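PDB 5CI5: extracellular solute-binding protein family 1 from Pseudothermotoga lettingae, which binds the sugar alpha-D-tagatopyranose in its pocket and probably delivers it, or a related sugar, to an ABC transporter as the extracellular solute-binding component. Local coordinates for residues G264-F269 against Q358-T363; D326-W331 against P338-M343; D249-M254 against F269-A274; Y143-F148 against N154-P159. One frame throughout, in Å; residues are numbered along the deposited sequence. Where two conformers were deposited one is given.

Interaction 1 (G264-F269 against Q358-T363). With T6T (alpha-D-tagatopyranose), chain C.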
# COMPACT_ATOMS: atom_id res chain seq x y z
N GLY A 264 -2.09 7.29 -4.50
CA GLY A 264 -3.14 6.36 -4.14
C GLY A 264 -3.21 5.22 -5.14
O GLY A 264 -2.25 4.95 -5.85
N GLY A 265 -4.36 4.57 -5.20
CA GLY A 265 -4.50 3.38 -6.03
C GLY A 265 -5.86 2.75 -5.83
O GLY A 265 -6.78 3.39 -5.30
N PRO A 266 -6.02 1.48 -6.25
CA PRO A 266 -7.38 0.91 -6.28
C PRO A 266 -8.05 0.74 -4.92
O PRO A 266 -9.28 0.74 -4.89
CB PRO A 266 -7.16 -0.45 -6.99
CG PRO A 266 -5.71 -0.74 -6.87
CD PRO A 266 -5.05 0.63 -6.95
N TRP A 267 -7.30 0.65 -3.81
CA TRP A 267 -7.95 0.64 -2.49
C TRP A 267 -8.64 1.96 -2.18
O TRP A 267 -9.58 2.01 -1.37
CB TRP A 267 -6.93 0.32 -1.38
CG TRP A 267 -5.99 1.44 -1.12
CD1 TRP A 267 -6.10 2.39 -0.15
CD2 TRP A 267 -4.80 1.75 -1.84
NE1 TRP A 267 -5.07 3.28 -0.23
CE2 TRP A 267 -4.24 2.91 -1.26
CE3 TRP A 267 -4.14 1.16 -2.93
CZ2 TRP A 267 -3.08 3.50 -1.74
CZ3 TRP A 267 -2.97 1.73 -3.38
CH2 TRP A 267 -2.45 2.88 -2.79
N SER A 268 -8.18 3.04 -2.82
CA SER A 268 -8.71 4.36 -2.60
C SER A 268 -10.14 4.51 -3.07
O SER A 268 -10.86 5.38 -2.60
CB SER A 268 -7.89 5.41 -3.34
OG SER A 268 -6.51 5.31 -3.04
N PHE A 269 -10.53 3.68 -4.04
CA PHE A 269 -11.79 3.93 -4.74
C PHE A 269 -13.03 3.77 -3.84
O PHE A 269 -13.81 4.71 -3.73
CB PHE A 269 -11.88 3.05 -5.97
CG PHE A 269 -10.76 3.23 -6.96
CD1 PHE A 269 -9.93 4.34 -6.96
CD2 PHE A 269 -10.56 2.27 -7.94
CE1 PHE A 269 -8.91 4.48 -7.90
CE2 PHE A 269 -9.55 2.42 -8.88
CZ PHE A 269 -8.73 3.51 -8.87
N GLN A 358 -7.96 0.40 -16.48
CA GLN A 358 -7.07 0.13 -17.59
C GLN A 358 -5.66 0.53 -17.21
O GLN A 358 -4.69 -0.20 -17.46
CB GLN A 358 -7.50 0.89 -18.85
CG GLN A 358 -6.61 0.60 -20.07
CD GLN A 358 -6.19 1.87 -20.80
OE1 GLN A 358 -5.00 2.23 -20.79
NE2 GLN A 358 -7.14 2.54 -21.44
N ILE A 359 -5.57 1.69 -16.58
CA ILE A 359 -4.31 2.25 -16.19
C ILE A 359 -3.63 1.38 -15.12
O ILE A 359 -2.41 1.18 -15.12
CB ILE A 359 -4.53 3.70 -15.68
CG1 ILE A 359 -5.12 4.55 -16.83
CG2 ILE A 359 -3.26 4.29 -15.20
CD1 ILE A 359 -5.65 5.96 -16.44
N ILE A 360 -4.43 0.85 -14.21
CA ILE A 360 -3.93 0.00 -13.13
C ILE A 360 -3.36 -1.29 -13.70
O ILE A 360 -2.24 -1.68 -13.38
CB ILE A 360 -5.05 -0.28 -12.12
CG1 ILE A 360 -5.44 1.01 -11.41
CG2 ILE A 360 -4.60 -1.30 -11.07
CD1 ILE A 360 -6.73 0.95 -10.62
N PHE A 361 -4.14 -1.94 -14.55
CA PHE A 361 -3.72 -3.22 -15.10
C PHE A 361 -2.47 -3.09 -15.98
O PHE A 361 -1.64 -4.00 -15.99
CB PHE A 361 -4.87 -3.85 -15.89
CG PHE A 361 -6.01 -4.34 -15.01
CD1 PHE A 361 -5.78 -4.94 -13.78
CD2 PHE A 361 -7.33 -4.18 -15.43
CE1 PHE A 361 -6.83 -5.36 -12.99
CE2 PHE A 361 -8.38 -4.60 -14.65
CZ PHE A 361 -8.14 -5.19 -13.42
N GLU A 362 -2.32 -1.96 -16.69
CA GLU A 362 -1.15 -1.72 -17.52
C GLU A 362 0.10 -1.43 -16.70
O GLU A 362 1.19 -1.80 -17.09
CB GLU A 362 -1.42 -0.57 -18.49
CG GLU A 362 -2.20 -1.03 -19.68
CD GLU A 362 -1.44 -2.09 -20.48
OE1 GLU A 362 -0.35 -1.78 -21.01
OE2 GLU A 362 -1.93 -3.24 -20.54
N THR A 363 -0.08 -0.78 -15.55
CA THR A 363 1.04 -0.35 -14.72
C THR A 363 1.53 -1.45 -13.78
O THR A 363 2.74 -1.61 -13.55
CB THR A 363 0.64 0.89 -13.91
OG1 THR A 363 0.28 1.94 -14.81
CG2 THR A 363 1.75 1.38 -13.04
O3 T6T C . -0.51 -0.87 -0.54
C3 T6T C . -1.00 -1.36 0.70
C4 T6T C . 0.18 -1.74 1.59
O4 T6T C . 1.04 -2.65 0.89
C5 T6T C . 0.92 -0.46 1.95
O5 T6T C . 2.03 -0.76 2.79
C6 T6T C . -0.03 0.52 2.62
O6 T6T C . -1.10 0.83 1.73
C2 T6T C . -1.86 -0.32 1.34
O2 T6T C . -2.50 -0.87 2.50
C1 T6T C . -2.96 0.18 0.37
O1 T6T C . -3.74 -0.83 -0.15

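Interaction 2 (D326-W331 against P338-M343)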
# COMPACT_ATOMS: atom_id res chain seq x y z
N ASP A 326 -16.11 -16.65 -6.07
CA ASP A 326 -17.43 -16.06 -5.81
C ASP A 326 -17.33 -14.88 -4.85
O ASP A 326 -17.99 -13.86 -5.05
CB ASP A 326 -18.41 -17.09 -5.26
CG ASP A 326 -18.84 -18.10 -6.31
OD1 ASP A 326 -18.70 -17.81 -7.51
OD2 ASP A 326 -19.37 -19.17 -5.93
N VAL A 327 -16.51 -15.02 -3.81
CA VAL A 327 -16.37 -13.97 -2.80
C VAL A 327 -15.76 -12.74 -3.42
O VAL A 327 -16.25 -11.63 -3.21
CB VAL A 327 -15.54 -14.46 -1.58
CG1 VAL A 327 -15.13 -13.30 -0.69
CG2 VAL A 327 -16.35 -15.48 -0.78
N TRP A 328 -14.70 -12.91 -4.22
CA TRP A 328 -14.04 -11.74 -4.78
C TRP A 328 -14.88 -11.11 -5.89
O TRP A 328 -14.87 -9.90 -6.03
CB TRP A 328 -12.63 -12.08 -5.26
CG TRP A 328 -11.63 -11.49 -4.34
CD1 TRP A 328 -10.88 -12.16 -3.40
CD2 TRP A 328 -11.31 -10.10 -4.20
NE1 TRP A 328 -10.09 -11.26 -2.71
CE2 TRP A 328 -10.33 -10.00 -3.18
CE3 TRP A 328 -11.73 -8.94 -4.84
CZ2 TRP A 328 -9.77 -8.78 -2.80
CZ3 TRP A 328 -11.17 -7.74 -4.46
CH2 TRP A 328 -10.22 -7.67 -3.44
N MSE A 329 -15.61 -11.92 -6.67
CA MSE A 329 -16.52 -11.35 -7.66
C MSE A 329 -17.55 -10.44 -6.98
O MSE A 329 -17.81 -9.32 -7.43
CB MSE A 329 -17.23 -12.44 -8.45
CG MSE A 329 -16.41 -12.96 -9.60
SE MSE A 329 -16.17 -11.62 -11.02
CE MSE A 329 -17.72 -12.06 -12.10
N LYS A 330 -18.13 -10.92 -5.89
CA LYS A 330 -19.11 -10.14 -5.17
C LYS A 330 -18.50 -8.88 -4.57
O LYS A 330 -19.10 -7.80 -4.62
CB LYS A 330 -19.77 -10.99 -4.09
CG LYS A 330 -20.88 -10.27 -3.33
CD LYS A 330 -21.63 -11.22 -2.44
CE LYS A 330 -22.77 -10.54 -1.71
NZ LYS A 330 -23.50 -11.50 -0.82
N TRP A 331 -17.32 -9.02 -4.00
CA TRP A 331 -16.62 -7.86 -3.44
C TRP A 331 -16.40 -6.77 -4.49
O TRP A 331 -16.72 -5.61 -4.26
CB TRP A 331 -15.27 -8.30 -2.84
CG TRP A 331 -14.65 -7.20 -2.09
CD1 TRP A 331 -14.09 -6.07 -2.61
CD2 TRP A 331 -14.54 -7.10 -0.67
NE1 TRP A 331 -13.62 -5.26 -1.59
CE2 TRP A 331 -13.89 -5.87 -0.39
CE3 TRP A 331 -14.90 -7.93 0.39
CZ2 TRP A 331 -13.60 -5.46 0.90
CZ3 TRP A 331 -14.61 -7.52 1.68
CH2 TRP A 331 -13.98 -6.29 1.92
N PRO A 338 -10.41 -3.11 -3.34
CA PRO A 338 -9.16 -2.95 -4.09
C PRO A 338 -9.02 -4.00 -5.20
O PRO A 338 -10.01 -4.63 -5.58
CB PRO A 338 -8.07 -3.14 -3.03
CG PRO A 338 -8.78 -3.15 -1.69
CD PRO A 338 -10.17 -3.63 -1.99
N MSE A 339 -7.81 -4.20 -5.71
CA MSE A 339 -7.60 -5.12 -6.80
C MSE A 339 -7.57 -6.56 -6.31
O MSE A 339 -6.85 -6.88 -5.35
CB MSE A 339 -6.30 -4.78 -7.52
CG MSE A 339 -6.00 -5.65 -8.70
SE MSE A 339 -4.46 -4.88 -9.63
CE MSE A 339 -3.87 -6.42 -10.58
N PRO A 340 -8.34 -7.44 -6.96
CA PRO A 340 -8.26 -8.85 -6.59
C PRO A 340 -6.87 -9.40 -6.88
O PRO A 340 -6.29 -9.04 -7.91
CB PRO A 340 -9.31 -9.54 -7.48
CG PRO A 340 -10.21 -8.42 -8.02
CD PRO A 340 -9.40 -7.17 -7.96
N THR A 341 -6.37 -10.26 -6.01
CA THR A 341 -5.17 -11.04 -6.32
C THR A 341 -5.45 -12.15 -7.33
O THR A 341 -4.50 -12.69 -7.88
CB THR A 341 -4.58 -11.66 -5.06
OG1 THR A 341 -5.55 -12.51 -4.43
CG2 THR A 341 -4.14 -10.56 -4.11
N ARG A 342 -6.72 -12.48 -7.57
CA ARG A 342 -7.10 -13.48 -8.58
C ARG A 342 -7.25 -12.87 -9.98
O ARG A 342 -8.03 -11.94 -10.18
CB ARG A 342 -8.42 -14.16 -8.23
CG ARG A 342 -8.46 -14.99 -6.93
CD ARG A 342 -9.85 -15.58 -6.75
NE ARG A 342 -10.07 -16.61 -7.76
CZ ARG A 342 -10.06 -17.92 -7.56
NH1 ARG A 342 -9.87 -18.45 -6.36
NH2 ARG A 342 -10.24 -18.73 -8.60
N MSE A 343 -6.54 -13.46 -10.94
CA MSE A 343 -6.58 -13.03 -12.34
C MSE A 343 -7.97 -13.22 -12.92
O MSE A 343 -8.49 -12.31 -13.58
CB MSE A 343 -5.56 -13.80 -13.16
CG MSE A 343 -4.15 -13.41 -12.85
SE MSE A 343 -2.88 -14.14 -14.11
CE MSE A 343 -2.93 -15.97 -13.49

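Interaction 3 (D249-M254 against F269-A274)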
# COMPACT_ATOMS: atom_id res chain seq x y z
N ASP A 249 -5.17 10.58 4.82
CA ASP A 249 -5.67 11.91 5.14
C ASP A 249 -5.94 12.71 3.86
O ASP A 249 -6.99 13.34 3.70
CB ASP A 249 -4.66 12.65 6.02
CG ASP A 249 -4.31 11.87 7.26
OD1 ASP A 249 -5.24 11.41 7.94
OD2 ASP A 249 -3.10 11.71 7.55
N TYR A 250 -5.00 12.64 2.92
CA TYR A 250 -5.14 13.40 1.67
C TYR A 250 -6.33 12.90 0.85
O TYR A 250 -6.98 13.70 0.18
CB TYR A 250 -3.85 13.35 0.87
CG TYR A 250 -2.67 13.98 1.59
CD1 TYR A 250 -2.83 15.14 2.33
CD2 TYR A 250 -1.39 13.41 1.55
CE1 TYR A 250 -1.76 15.72 2.99
CE2 TYR A 250 -0.33 13.97 2.21
CZ TYR A 250 -0.52 15.13 2.93
OH TYR A 250 0.52 15.74 3.59
N ARG A 251 -6.61 11.59 0.87
CA ARG A 251 -7.76 11.05 0.16
C ARG A 251 -9.04 11.61 0.76
O ARG A 251 -9.98 11.98 0.04
CB ARG A 251 -7.77 9.51 0.21
CG ARG A 251 -8.92 8.88 -0.53
CD ARG A 251 -9.02 7.38 -0.26
NE ARG A 251 -9.29 7.09 1.15
CZ ARG A 251 -8.41 6.55 2.00
NH1 ARG A 251 -7.18 6.20 1.62
NH2 ARG A 251 -8.78 6.33 3.25
N ASN A 252 -9.11 11.67 2.08
CA ASN A 252 -10.29 12.22 2.72
C ASN A 252 -10.44 13.71 2.45
O ASN A 252 -11.54 14.20 2.25
CB ASN A 252 -10.24 11.90 4.22
CG ASN A 252 -10.60 10.45 4.49
OD1 ASN A 252 -11.61 9.97 4.00
ND2 ASN A 252 -9.75 9.73 5.23
N MSE A 253 -9.33 14.43 2.36
CA MSE A 253 -9.37 15.85 2.02
C MSE A 253 -9.74 16.02 0.56
O MSE A 253 -10.44 16.98 0.19
CB MSE A 253 -8.03 16.51 2.32
CG MSE A 253 -7.69 16.51 3.80
SE MSE A 253 -5.92 17.22 4.12
CE MSE A 253 -5.75 16.77 6.00
N MSE A 254 -9.30 15.08 -0.27
CA MSE A 254 -9.64 15.15 -1.68
C MSE A 254 -11.18 15.04 -1.84
O MSE A 254 -11.78 15.70 -2.68
CB MSE A 254 -8.92 14.05 -2.47
CG MSE A 254 -9.16 14.15 -3.94
SE MSE A 254 -8.16 12.82 -4.95
CE MSE A 254 -6.35 13.37 -4.46
N PHE A 269 -10.53 3.68 -4.04
CA PHE A 269 -11.79 3.93 -4.74
C PHE A 269 -13.03 3.77 -3.84
O PHE A 269 -13.81 4.71 -3.73
CB PHE A 269 -11.88 3.05 -5.97
CG PHE A 269 -10.76 3.23 -6.96
CD1 PHE A 269 -9.93 4.34 -6.96
CD2 PHE A 269 -10.56 2.27 -7.94
CE1 PHE A 269 -8.91 4.48 -7.90
CE2 PHE A 269 -9.55 2.42 -8.88
CZ PHE A 269 -8.73 3.51 -8.87
N PRO A 270 -13.21 2.61 -3.18
CA PRO A 270 -14.38 2.52 -2.30
C PRO A 270 -14.32 3.50 -1.13
O PRO A 270 -15.36 3.99 -0.65
CB PRO A 270 -14.36 1.06 -1.81
CG PRO A 270 -12.93 0.60 -2.02
CD PRO A 270 -12.49 1.32 -3.27
N LEU A 271 -13.10 3.80 -0.69
CA LEU A 271 -12.95 4.66 0.48
C LEU A 271 -13.29 6.11 0.16
O LEU A 271 -13.95 6.78 0.95
CB LEU A 271 -11.53 4.54 1.04
CG LEU A 271 -11.18 3.12 1.49
CD1 LEU A 271 -9.71 3.02 1.90
CD2 LEU A 271 -12.06 2.63 2.64
N ILE A 272 -12.86 6.60 -0.99
CA ILE A 272 -13.13 8.01 -1.30
C ILE A 272 -14.62 8.17 -1.58
O ILE A 272 -15.20 9.20 -1.21
CB ILE A 272 -12.25 8.52 -2.48
CG1 ILE A 272 -12.18 10.06 -2.44
CG2 ILE A 272 -12.71 7.98 -3.85
CD1 ILE A 272 -11.27 10.69 -3.48
N GLU A 273 -15.23 7.16 -2.19
CA GLU A 273 -16.65 7.22 -2.55
C GLU A 273 -17.52 7.09 -1.31
O GLU A 273 -18.59 7.68 -1.24
CB GLU A 273 -17.00 6.15 -3.60
CG GLU A 273 -16.41 6.49 -4.99
CD GLU A 273 -16.43 5.35 -5.99
OE1 GLU A 273 -17.06 4.29 -5.72
OE2 GLU A 273 -15.81 5.49 -7.07
N ALA A 274 -17.05 6.35 -0.32
CA ALA A 274 -17.73 6.31 0.97
C ALA A 274 -17.69 7.67 1.68
O ALA A 274 -18.68 8.09 2.29
CB ALA A 274 -17.13 5.23 1.86
O HOH W 1 -11.63 8.46 1.78

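Interaction 4 (Y143-F148 against N154-P159)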
# COMPACT_ATOMS: atom_id res chain seq x y z
N TYR A 143 -6.19 11.81 -8.41
CA TYR A 143 -6.45 13.23 -8.55
C TYR A 143 -7.91 13.55 -8.76
O TYR A 143 -8.70 12.70 -9.18
CB TYR A 143 -5.59 13.79 -9.70
CG TYR A 143 -5.95 13.31 -11.09
CD1 TYR A 143 -5.44 12.10 -11.58
CD2 TYR A 143 -6.76 14.07 -11.94
CE1 TYR A 143 -5.74 11.66 -12.85
CE2 TYR A 143 -7.08 13.62 -13.21
CZ TYR A 143 -6.56 12.43 -13.66
OH TYR A 143 -6.87 11.98 -14.93
N ASN A 144 -8.23 14.81 -8.48
CA ASN A 144 -9.58 15.33 -8.39
C ASN A 144 -9.86 16.15 -9.63
O ASN A 144 -9.25 17.20 -9.84
CB ASN A 144 -9.70 16.16 -7.10
CG ASN A 144 -11.10 16.74 -6.87
OD1 ASN A 144 -11.73 17.26 -7.78
ND2 ASN A 144 -11.58 16.62 -5.64
N LYS A 145 -10.81 15.70 -10.45
CA LYS A 145 -11.09 16.33 -11.73
C LYS A 145 -11.67 17.73 -11.58
O LYS A 145 -11.31 18.65 -12.32
CB LYS A 145 -12.04 15.46 -12.53
CG LYS A 145 -11.40 14.21 -13.12
CD LYS A 145 -12.45 13.42 -13.89
CE LYS A 145 -11.88 12.65 -15.05
NZ LYS A 145 -12.99 12.17 -15.93
N ALA A 146 -12.57 17.89 -10.61
CA ALA A 146 -13.26 19.15 -10.42
C ALA A 146 -12.29 20.24 -10.01
O ALA A 146 -12.46 21.40 -10.38
CB ALA A 146 -14.36 19.02 -9.39
N MSE A 147 -11.28 19.86 -9.23
CA MSE A 147 -10.28 20.82 -8.77
C MSE A 147 -9.39 21.23 -9.92
O MSE A 147 -9.03 22.40 -10.01
CB MSE A 147 -9.48 20.25 -7.62
CG MSE A 147 -10.31 20.05 -6.37
SE MSE A 147 -9.27 19.44 -4.87
CE MSE A 147 -8.39 21.10 -4.43
N PHE A 148 -9.04 20.31 -10.82
CA PHE A 148 -8.27 20.67 -12.01
C PHE A 148 -9.06 21.69 -12.83
O PHE A 148 -8.55 22.76 -13.21
CB PHE A 148 -7.95 19.42 -12.85
CG PHE A 148 -6.64 18.77 -12.50
CD1 PHE A 148 -6.43 18.23 -11.23
CD2 PHE A 148 -5.62 18.68 -13.42
CE1 PHE A 148 -5.23 17.63 -10.91
CE2 PHE A 148 -4.43 18.09 -13.10
CZ PHE A 148 -4.24 17.57 -11.85
N ASN A 154 -6.95 20.93 -17.70
CA ASN A 154 -7.65 19.79 -18.28
C ASN A 154 -7.53 18.50 -17.44
O ASN A 154 -6.45 17.91 -17.40
CB ASN A 154 -7.12 19.54 -19.68
CG ASN A 154 -7.85 18.44 -20.40
OD1 ASN A 154 -8.77 17.83 -19.86
ND2 ASN A 154 -7.44 18.19 -21.64
N PRO A 155 -8.63 18.05 -16.81
CA PRO A 155 -8.61 16.85 -15.96
C PRO A 155 -8.17 15.60 -16.71
O PRO A 155 -7.53 14.70 -16.15
CB PRO A 155 -10.07 16.70 -15.51
CG PRO A 155 -10.70 17.97 -15.76
CD PRO A 155 -9.99 18.60 -16.90
N ASP A 156 -8.49 15.55 -17.99
CA ASP A 156 -8.22 14.38 -18.80
C ASP A 156 -6.80 14.37 -19.33
O ASP A 156 -6.42 13.47 -20.08
CB ASP A 156 -9.22 14.30 -19.95
CG ASP A 156 -10.64 14.14 -19.47
OD1 ASP A 156 -10.82 13.59 -18.36
OD2 ASP A 156 -11.57 14.58 -20.17
N ASN A 157 -6.03 15.39 -18.94
CA ASN A 157 -4.60 15.44 -19.27
C ASN A 157 -3.75 15.68 -18.02
O ASN A 157 -3.13 16.74 -17.86
CB ASN A 157 -4.32 16.52 -20.31
CG ASN A 157 -2.93 16.41 -20.91
OD1 ASN A 157 -2.41 15.31 -21.09
ND2 ASN A 157 -2.31 17.54 -21.20
N PRO A 158 -3.72 14.70 -17.11
CA PRO A 158 -2.96 14.90 -15.87
C PRO A 158 -1.46 15.01 -16.16
O PRO A 158 -1.00 14.64 -17.25
CB PRO A 158 -3.28 13.64 -15.05
CG PRO A 158 -3.65 12.61 -16.07
CD PRO A 158 -4.38 13.39 -17.14
N PRO A 159 -0.71 15.59 -15.23
CA PRO A 159 0.74 15.74 -15.44
C PRO A 159 1.44 14.40 -15.67
O PRO A 159 1.09 13.41 -15.01
CB PRO A 159 1.22 16.39 -14.13
CG PRO A 159 0.17 16.04 -13.13
CD PRO A 159 -1.12 16.02 -13.88

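Interaction 1 (G264-F269 against Q358-T363)
Pro266 comes nearest to Ile360 where the type I turn Gly265 to Ser268 runs up to helix 355-363, with CA atoms 7.7 Å apart. The touching is done by one methyl, Ile360 CD1. It meets Phe269 CE2 at 3.6 Å, approaching the ring obliquely, and Pro266 CB at 3.9 Å. Ile360 has CG1 anti to the carbonyl carbon (chi1 -67°), and the extended chain beyond it carries CD1 to the turn. The Phe269 ring also packs over Pro266 CA, and Lys356 makes a cation-pi contact with it. The turn is tied by two bonds: Ser268 N to Gly265 O, and Gly265 N to Ser268 OG at 3.1 Å. Trp267 faces the sugar instead of the helix. One indole face carries C1 of the tagatopyranose, the exocyclic hydroxymethyl carbon, over its centre, 3.3 Å above the plane, and Gly265 N and Ser268 OG lie over the other. Asp137 and Arg139 are among the residues that hydrogen-bond the sugar. No polar bond crosses between the two segments, so the helix backs, through purely apolar contact, the turn whose indole packs on the hydroxymethyl carbon of the sugar.

Interaction 2 (D326-W331 against P338-M343)
Trp328 lies against Pro340 in a buried CH-pi and apolar contact between helix 325-335 and the short strand 339-340 that follows it. The nearest CA atoms, those of Trp328 and Pro340, are 6.7 Å apart. Pro340 spreads over one face of the indole. Its CA stands 3.7 Å from the centroid of the six-membered ring and only 8° off the ring normal. CB and CG of the same proline follow the ring toward CE3, with CG at 3.6 Å from Trp328 CE3. The other face of the indole has Trp331 CG over its rim, one helical turn on. At the ring edge, close to its plane, Pro338 O is 3.5 Å from Trp328 CZ3. Proline thus lies on one face, and a side chain of its own helix meets the rim of the other.

Trp331 makes a smaller contact. Its CG is anti to the backbone N (chi1 -171°), which lays the indole beside Pro338, with NE1 3.8 Å from Pro338 CD. This NE1 donates its hydrogen bond to Gly337 O. The peptide bond before Pro338 is cis, and the side chain of Pro338 is about 6 Å from the bound sugar. No hydrogen bond joins the two segments.

Around them, strand 128-138 supplies Trp134, which meets both tryptophan rings and stands edge-to-face with Trp331. Strand 339-340 pairs antiparallel with that same strand, through backbone hydrogen bonding of Met339 with Thr136. Val345 of helix 343-348 touches both Trp328 and Pro340, while Met339 packs on Ile360 of helix 355-363.

Interaction 3 (D249-M254 against F269-A274)
Arg251 packs against Leu271 and Ile272 where helices 247-255 and 268-275 cross. The axes of the two short segments approach to 9.2 Å at a signed angle of -45°. The nearest CA pair is Arg251 and Ile272, at 6.3 Å.

Leu271 packs on the flat face of the guanidinium: its CB is 3.4 Å from Arg251 NE, and its CD1 sits over the centre of the group, 3.7 Å above the plane. The aliphatic part of the arginine meets Ile272 instead, Arg251 CG to Ile272 CB at 3.9 Å. With CG anti to the backbone N (chi1 -179°) and a bend at chi3 (63°), the chain runs past Ile272 and turns its flat end against Leu271. Farther along is an apolar pair: the selenium of Met254, a selenomethionine (SE), reaches Ile272 CD1 at 4.0 Å.

Between the segments the polar link is a water. Arg251 NE donates to it at 2.8 Å, and the water lies in the plane of the guanidinium, at its edge. Asn252 OD1 and, weakly, Leu271 O are also in its reach, but its protons cannot serve every acceptor nearby. Separately, and within one helix, Arg251 NH1 forms a salt bridge with Asp248. Cut back to an alanine, this position is likely to leave Asp248 without its charged mate, the water without its NE donor and the Leu271 side chain without the flat group it covers.

Strands of the three-stranded sheet line the surroundings. Met254 and Tyr250 touch Ala262 of strand 261-264. Ile272 rests on Tyr283 of strand 283-286, and Glu273 hydrogen-bonds the hydroxyl of Tyr283.

Interaction 4 (Y143-F148 against N154-P159)
Lys145 and Pro155 bring the two backbones to 4.9 Å between CA atoms, where the end of strand 140-144 and the start of helix 145-150 meet a proline-rich loop. Asn144 is the N-cap of that helix, its OD1 accepting from Met147 N. The loop opens with an Asx turn, Asn154 OD1 accepting from Asp156 N, inside a type I turn from Asn154 to Asn157.

Prolines do most of the packing. Pro158 CB lies over one face of the Tyr143 ring, 4.1 Å from its centroid and 24° off the normal, a CH-pi contact. Tyr143 CG is held between the backbone N and the carbonyl carbon (chi1 67°), and this swings the ring out to the loop. Pro155 O lies at the ring edge, near its plane, 3.1 Å from Tyr143 OH. This is a possible hydrogen bond, although the one hydroxyl proton has another acceptor within reach. A phenylalanine here would probably leave Pro155 O without its hydroxyl neighbour, and Pro158 CG without the oxygen it touches.

Tyr143 CD2 lies over one face of the Phe148 ring. The Phe148 edge meets Pro159, with CE2 4.0 Å from Pro159 CD, and its CB faces Pro155. On the outer side Lys145 crosses Pro155 at about a right angle, Lys145 CG to Pro155 CB at 3.7 Å.

Met261 of strand 261-264 touches Tyr143, Phe148 and Pro159, so the loop closes against the three-stranded sheet. At the solvent side, the extended Lys145 chain carries NZ to a rather long salt bridge, 3.6 Å from Asp156 OD1.

In the fold
Interactions 1, 2 and 3 are buried, whereas interaction 4 is partly exposed and lies farthest from the chain centre. Interactions 1 and 3 share Phe269 and use helix 268-275. Interactions 1 and 2 meet near the sugar pocket, where Trp267 CA lies 3.8 Å from Pro338 CB. They touch again where Phe361 packs on Met339. Interactions 3 and 4 touch at the end of strand 140-144, with Met254 SE against the backbone of Tyr143. The chemistry shifts with place. Interactions 1 and 2 rely on apolar and aromatic contacts across their segments. Interaction 3 adds a buried arginine and a water. Interaction 4 pairs proline packing with a salt bridge at the surface.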